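Local coordinates for protein uronate dehydrogenase (Agrobacterium tumefaciens, PDB 3RFX) that oxidises uronic acids such as galacturonate and glucuronate with NAD+ as hydride acceptor, probably giving aldaric acid lactones, within the NAD-dependent epimerase/dehydratase family, at residues 111-116 against 256-261; 202-207 against 212-217. The protein carries 1 engineered substitution. All blocks are in the same frame, centred on the assembly; numbering follows the deposited sequence.

Contact 1: 111-116 against 256-261; sequences SNHTIG and GTFVDN
His113 and Phe258 lie face to face, joining the loop after strand 105-111 of the Rossmann fold to a short 3-10 turn, 257-260, near the C-terminus. The ring centroids are 3.6 Å apart and the planes differ by 12°, yet the two side chains reach the stack at about a right angle to each other. The rings overlap almost fully, with Phe258 CD1 over the centre of the imidazole. The closest approach is between His113 CE1 and Phe258 CG, at 3.2 Å, and His113 ND1 is 3.4 Å from Phe258 CD1. On the outer faces of the pair sit two single amide atoms: Asn112 OD1 lies 3.4 Å above the centre of the imidazole, while Asn261 ND2 is offset toward the rim of the phenyl ring. His113 carries CG beside its backbone N and anti to the carbonyl carbon (chi1 -62°), which sends the ring toward 256-261, and a hydrogen bond between ND1 and Asp133 limits its rotation. In the backbone before His113 an ST turn fixes the chain: Ser111 OG accepts from His113 N at 2.9 Å. Ser111 O takes both Thr114 N and Thr114 OG1. Lys153 NZ of a second subunit meets the carbonyl oxygens of Val259 and Asn261, so the turn also faces a subunit interface. Phe258 is about 9 Å from the bound NAD, measured from its side chain. Beside the stack, Val259 CG1 packs against Gly116 O at 3.8 Å.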
loop_
_atom_site.group_PDB
_atom_site.type_symbol
_atom_site.label_atom_id
_atom_site.label_comp_id
_atom_site.label_asym_id
_atom_site.label_seq_id
_atom_site.Cartn_x
_atom_site.Cartn_y
_atom_site.Cartn_z
ATOM N N SER A 111 10.305 -23.457 -3.596
ATOM C CA SER A 111 9.125 -24.087 -4.173
ATOM C C SER A 111 7.885 -23.220 -4.047
ATOM O O SER A 111 7.751 -22.465 -3.087
ATOM C CB SER A 111 8.871 -25.411 -3.443
ATOM O OG SER A 111 7.673 -25.998 -3.897
ATOM N N ASN A 112 6.964 -23.357 -5.002
ATOM C CA ASN A 112 5.642 -22.755 -4.856
ATOM C C ASN A 112 4.940 -23.272 -3.603
ATOM O O ASN A 112 4.016 -22.637 -3.093
ATOM C CB ASN A 112 4.774 -23.039 -6.093
ATOM C CG ASN A 112 4.417 -24.519 -6.229
ATOM O OD1 ASN A 112 3.436 -24.984 -5.653
ATOM N ND2 ASN A 112 5.227 -25.261 -6.971
ATOM N N HIS A 113 5.362 -24.430 -3.098
ATOM C CA HIS A 113 4.689 -24.994 -1.930
ATOM C C HIS A 113 4.871 -24.184 -0.648
ATOM O O HIS A 113 4.175 -24.414 0.339
ATOM C CB HIS A 113 5.026 -26.478 -1.768
ATOM C CG HIS A 113 4.571 -27.287 -2.940
ATOM N ND1 HIS A 113 3.237 -27.435 -3.254
ATOM C CD2 HIS A 113 5.263 -27.925 -3.912
ATOM C CE1 HIS A 113 3.126 -28.151 -4.359
ATOM N NE2 HIS A 113 4.340 -28.466 -4.775
ATOM N N THR A 114 5.776 -23.207 -0.680
ATOM C CA THR A 114 5.891 -22.251 0.420
ATOM C C THR A 114 4.652 -21.356 0.547
ATOM O O THR A 114 4.425 -20.750 1.591
ATOM C CB THR A 114 7.107 -21.320 0.233
ATOM O OG1 THR A 114 6.995 -20.640 -1.024
ATOM C CG2 THR A 114 8.415 -22.122 0.257
ATOM N N ILE A 115 3.881 -21.253 -0.535
ATOM C CA ILE A 115 2.700 -20.393 -0.569
ATOM C C ILE A 115 1.486 -21.171 -1.086
ATOM O O ILE A 115 0.517 -20.593 -1.584
ATOM C CB ILE A 115 2.955 -19.091 -1.398
ATOM C CG1 ILE A 115 3.582 -19.385 -2.774
ATOM C CG2 ILE A 115 3.928 -18.171 -0.616
ATOM C CD1 ILE A 115 2.615 -19.895 -3.869
ATOM N N GLY A 116 1.542 -22.491 -0.945
ATOM C CA GLY A 116 0.539 -23.358 -1.542
ATOM C C GLY A 116 -0.905 -23.143 -1.120
ATOM O O GLY A 116 -1.817 -23.479 -1.883
ATOM N N GLY A 256 -1.894 -26.663 -5.438
ATOM C CA GLY A 256 -2.593 -27.787 -6.048
ATOM C C GLY A 256 -2.926 -28.874 -5.040
ATOM O O GLY A 256 -3.265 -28.577 -3.894
ATOM N N THR A 257 -2.827 -30.137 -5.454
ATOM C CA THR A 257 -3.222 -31.243 -4.573
ATOM C C THR A 257 -2.366 -31.407 -3.304
ATOM O O THR A 257 -2.729 -32.166 -2.409
ATOM C CB THR A 257 -3.309 -32.589 -5.333
ATOM O OG1 THR A 257 -2.022 -32.934 -5.847
ATOM C CG2 THR A 257 -4.298 -32.478 -6.491
ATOM N N PHE A 258 -1.247 -30.685 -3.198
ATOM C CA PHE A 258 -0.454 -30.752 -1.961
ATOM C C PHE A 258 -1.266 -30.364 -0.732
ATOM O O PHE A 258 -0.994 -30.858 0.366
ATOM C CB PHE A 258 0.827 -29.889 -2.033
ATOM C CG PHE A 258 2.033 -30.606 -2.608
ATOM C CD1 PHE A 258 3.260 -30.557 -1.957
ATOM C CD2 PHE A 258 1.945 -31.307 -3.801
ATOM C CE1 PHE A 258 4.376 -31.197 -2.484
ATOM C CE2 PHE A 258 3.055 -31.953 -4.332
ATOM C CZ PHE A 258 4.275 -31.897 -3.671
ATOM N N VAL A 259 -2.247 -29.472 -0.877
ATOM C CA VAL A 259 -3.059 -29.121 0.288
ATOM C C VAL A 259 -3.833 -30.338 0.828
ATOM O O VAL A 259 -4.167 -30.399 2.019
ATOM C CB VAL A 259 -4.047 -27.964 0.016
ATOM C CG1 VAL A 259 -3.304 -26.719 -0.476
ATOM C CG2 VAL A 259 -5.130 -28.399 -0.987
ATOM N N ASP A 260 -4.113 -31.296 -0.053
ATOM C CA ASP A 260 -4.863 -32.501 0.315
ATOM C C ASP A 260 -3.989 -33.556 1.020
ATOM O O ASP A 260 -4.518 -34.518 1.597
ATOM C CB ASP A 260 -5.497 -33.140 -0.928
ATOM C CG ASP A 260 -6.571 -32.271 -1.565
ATOM O OD1 ASP A 260 -7.209 -31.476 -0.857
ATOM O OD2 ASP A 260 -6.786 -32.405 -2.785
ATOM N N ASN A 261 -2.665 -33.400 0.961
ATOM C CA ASN A 261 -1.769 -34.332 1.664
ATOM C C ASN A 261 -1.972 -34.264 3.171
ATOM O O ASN A 261 -2.078 -33.169 3.745
ATOM C CB ASN A 261 -0.288 -34.039 1.367
ATOM C CG ASN A 261 0.124 -34.398 -0.040
ATOM O OD1 ASN A 261 -0.453 -35.287 -0.669
ATOM N ND2 ASN A 261 1.161 -33.721 -0.542
#

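Contact 2: 202-207 against 212-217; sequences VVWGAS and GWWDNS
The chain leaves strand 202-205 and doubles back as the irregular segment 212-217, bringing the CA atoms of Trp204 and Asn216 to 6.2 Å. Asn216 lays its amide against the backbone of Trp204 and grips it twice: Trp204 N gives a hydrogen bond to Asn216 OD1 at 2.9 Å, and Asn216 ND2 gives one to Trp204 O at 3.0 Å. Both acceptors are met on a lone pair in the carbonyl plane, and both bonds are nearly straight, with N-H...O angles of 167° and 164°. Water 1 donates to Asn216 OD1 and Val202 O, adding a second donor to the amide oxygen. Strand 202-205 is the last strand of the parallel Rossmann sheet; the backbones of Val203 and Gly205 hydrogen-bond to the neighbouring strand 158-163, both of them to Arg162, and the side-chain amide of Asn216 takes up the backbone N and O of Trp204 on the outer edge. The strand then bends in an inverse gamma turn centred on Gly205. Trp204 and Trp214 approach each other at about a right angle, with ring planes 18° apart. The six-membered ring of Trp204 stacks on the five-membered ring of Trp214 at a centroid distance of 4.0 Å, and CE3 of Trp204 lies over Trp214, 3.4 Å from its CD2. Trp214 CB adds a CH-pi contact, 3.6 Å from the centroid of the Trp204 five-membered ring. A hydrogen bond from Trp214 NE1 to Gln254 OE1 restrains its indole. Ala206 CB touches Trp214 CE3 at 3.8 Å. Asp215 points away from the strand, near a phosphate ion probably taken up from the crystallisation liquor, and its OD1 accepts from Ser217 N at 2.8 Å in an Asx turn.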
loop_
_atom_site.group_PDB
_atom_site.type_symbol
_atom_site.label_atom_id
_atom_site.label_comp_id
_atom_site.label_asym_id
_atom_site.label_seq_id
_atom_site.Cartn_x
_atom_site.Cartn_y
_atom_site.Cartn_z
ATOM N N VAL A 202 13.727 -13.160 -3.544
ATOM C CA VAL A 202 12.730 -14.153 -3.927
ATOM C C VAL A 202 12.475 -14.021 -5.422
ATOM O O VAL A 202 12.239 -12.925 -5.931
ATOM C CB VAL A 202 11.400 -13.937 -3.166
ATOM C CG1 VAL A 202 10.296 -14.833 -3.739
ATOM C CG2 VAL A 202 11.586 -14.178 -1.667
ATOM N N VAL A 203 12.535 -15.142 -6.129
ATOM C CA VAL A 203 12.272 -15.171 -7.561
ATOM C C VAL A 203 11.135 -16.152 -7.801
ATOM O O VAL A 203 11.204 -17.295 -7.357
ATOM C CB VAL A 203 13.500 -15.677 -8.337
ATOM C CG1 VAL A 203 13.214 -15.708 -9.834
ATOM C CG2 VAL A 203 14.747 -14.816 -8.015
ATOM N N TRP A 204 10.089 -15.716 -8.494
ATOM C CA TRP A 204 9.008 -16.644 -8.826
ATOM C C TRP A 204 9.440 -17.460 -10.029
ATOM O O TRP A 204 9.697 -16.907 -11.097
ATOM C CB TRP A 204 7.720 -15.886 -9.126
ATOM C CG TRP A 204 7.166 -15.163 -7.929
ATOM C CD1 TRP A 204 7.196 -13.822 -7.700
ATOM C CD2 TRP A 204 6.498 -15.751 -6.804
ATOM N NE1 TRP A 204 6.583 -13.530 -6.498
ATOM C CE2 TRP A 204 6.140 -14.699 -5.934
ATOM C CE3 TRP A 204 6.151 -17.069 -6.457
ATOM C CZ2 TRP A 204 5.456 -14.914 -4.736
ATOM C CZ3 TRP A 204 5.478 -17.285 -5.264
ATOM C CH2 TRP A 204 5.133 -16.210 -4.417
ATOM N N GLY A 205 9.520 -18.777 -9.858
ATOM C CA GLY A 205 10.003 -19.635 -10.921
ATOM C C GLY A 205 8.896 -20.067 -11.864
ATOM O O GLY A 205 8.344 -21.151 -11.709
ATOM N N ALA A 206 8.577 -19.211 -12.830
ATOM C CA ALA A 206 7.574 -19.508 -13.850
ATOM C C ALA A 206 7.953 -18.846 -15.164
ATOM O O ALA A 206 8.611 -17.806 -15.171
ATOM C CB ALA A 206 6.211 -19.010 -13.400
ATOM N N SER A 207 7.526 -19.434 -16.278
ATOM C CA SER A 207 7.705 -18.792 -17.570
ATOM C C SER A 207 6.753 -17.592 -17.718
ATOM O O SER A 207 6.084 -17.225 -16.764
ATOM C CB SER A 207 7.549 -19.809 -18.698
ATOM O OG SER A 207 8.645 -20.715 -18.679
ATOM N N GLY A 212 -0.243 -16.603 -15.465
ATOM C CA GLY A 212 0.610 -16.586 -14.284
ATOM C C GLY A 212 -0.024 -15.879 -13.091
ATOM O O GLY A 212 -0.809 -14.929 -13.266
ATOM N N TRP A 213 0.319 -16.341 -11.885
ATOM C CA TRP A 213 -0.216 -15.809 -10.637
ATOM C C TRP A 213 0.762 -14.871 -9.923
ATOM O O TRP A 213 0.404 -14.282 -8.908
ATOM C CB TRP A 213 -0.499 -16.945 -9.642
ATOM C CG TRP A 213 -1.407 -18.038 -10.152
ATOM C CD1 TRP A 213 -2.471 -17.906 -10.988
ATOM C CD2 TRP A 213 -1.324 -19.429 -9.811
ATOM N NE1 TRP A 213 -3.065 -19.148 -11.201
ATOM C CE2 TRP A 213 -2.367 -20.093 -10.491
ATOM C CE3 TRP A 213 -0.459 -20.175 -9.001
ATOM C CZ2 TRP A 213 -2.570 -21.468 -10.379
ATOM C CZ3 TRP A 213 -0.657 -21.545 -8.899
ATOM C CH2 TRP A 213 -1.705 -22.173 -9.578
ATOM N N TRP A 214 1.990 -14.768 -10.432
ATOM C CA TRP A 214 3.107 -14.224 -9.642
ATOM C C TRP A 214 3.781 -13.011 -10.280
ATOM O O TRP A 214 3.946 -12.949 -11.486
ATOM C CB TRP A 214 4.166 -15.313 -9.389
ATOM C CG TRP A 214 3.606 -16.547 -8.734
ATOM C CD1 TRP A 214 2.644 -16.597 -7.753
ATOM C CD2 TRP A 214 3.980 -17.900 -8.999
ATOM N NE1 TRP A 214 2.396 -17.905 -7.407
ATOM C CE2 TRP A 214 3.200 -18.723 -8.157
ATOM C CE3 TRP A 214 4.893 -18.501 -9.875
ATOM C CZ2 TRP A 214 3.304 -20.113 -8.169
ATOM C CZ3 TRP A 214 4.995 -19.885 -9.886
ATOM C CH2 TRP A 214 4.210 -20.674 -9.033
ATOM N N ASP A 215 4.192 -12.067 -9.443
ATOM C CA ASP A 215 4.701 -10.779 -9.913
ATOM C C ASP A 215 6.203 -10.687 -9.635
ATOM O O ASP A 215 6.596 -10.572 -8.491
ATOM C CB ASP A 215 3.967 -9.653 -9.173
ATOM C CG ASP A 215 4.514 -8.261 -9.504
ATOM O OD1 ASP A 215 5.316 -8.119 -10.453
ATOM O OD2 ASP A 215 4.129 -7.307 -8.805
ATOM N N ASN A 216 7.022 -10.765 -10.683
ATOM C CA ASN A 216 8.478 -10.664 -10.552
ATOM C C ASN A 216 8.993 -9.261 -10.866
ATOM O O ASN A 216 10.179 -9.086 -11.139
ATOM C CB ASN A 216 9.165 -11.634 -11.519
ATOM C CG ASN A 216 9.460 -12.988 -10.898
ATOM O OD1 ASN A 216 9.751 -13.093 -9.707
ATOM N ND2 ASN A 216 9.415 -14.034 -11.721
ATOM N N SER A 217 8.115 -8.265 -10.866
ATOM C CA SER A 217 8.526 -6.940 -11.350
ATOM C C SER A 217 9.660 -6.323 -10.520
ATOM O O SER A 217 10.465 -5.547 -11.045
ATOM C CB SER A 217 7.340 -5.976 -11.430
ATOM O OG SER A 217 6.812 -5.722 -10.145
HETATM O O HOH W 1 10.391 -11.591 -7.540
HETATM O O HOH W 2 7.691 -15.239 -14.373
#

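Overall arrangement
The centres of contacts 1 and 2 are about 16 Å apart; contact 1 begins at the C-terminal end of strand 105-111, whereas contact 2 includes the edge strand 202-205 of the same parallel Rossmann sheet and the segment folded back along it. Along the chain 111-116 comes first, then both segments of contact 2, and 256-261 last, so contact 1 spans contact 2 in sequence. Strand 158-163 separates strands 105-111 and 202-205 in the sheet. The contacts touch directly: Ile115 CG1 packs on Trp204 CZ3 at 3.8 Å, and Asn112 CB on Trp214 CH2 at 3.8 Å. The loop after strand 105-111 is thus fastened both to the folded-back edge and to the C-terminal turn, close to the NAD site.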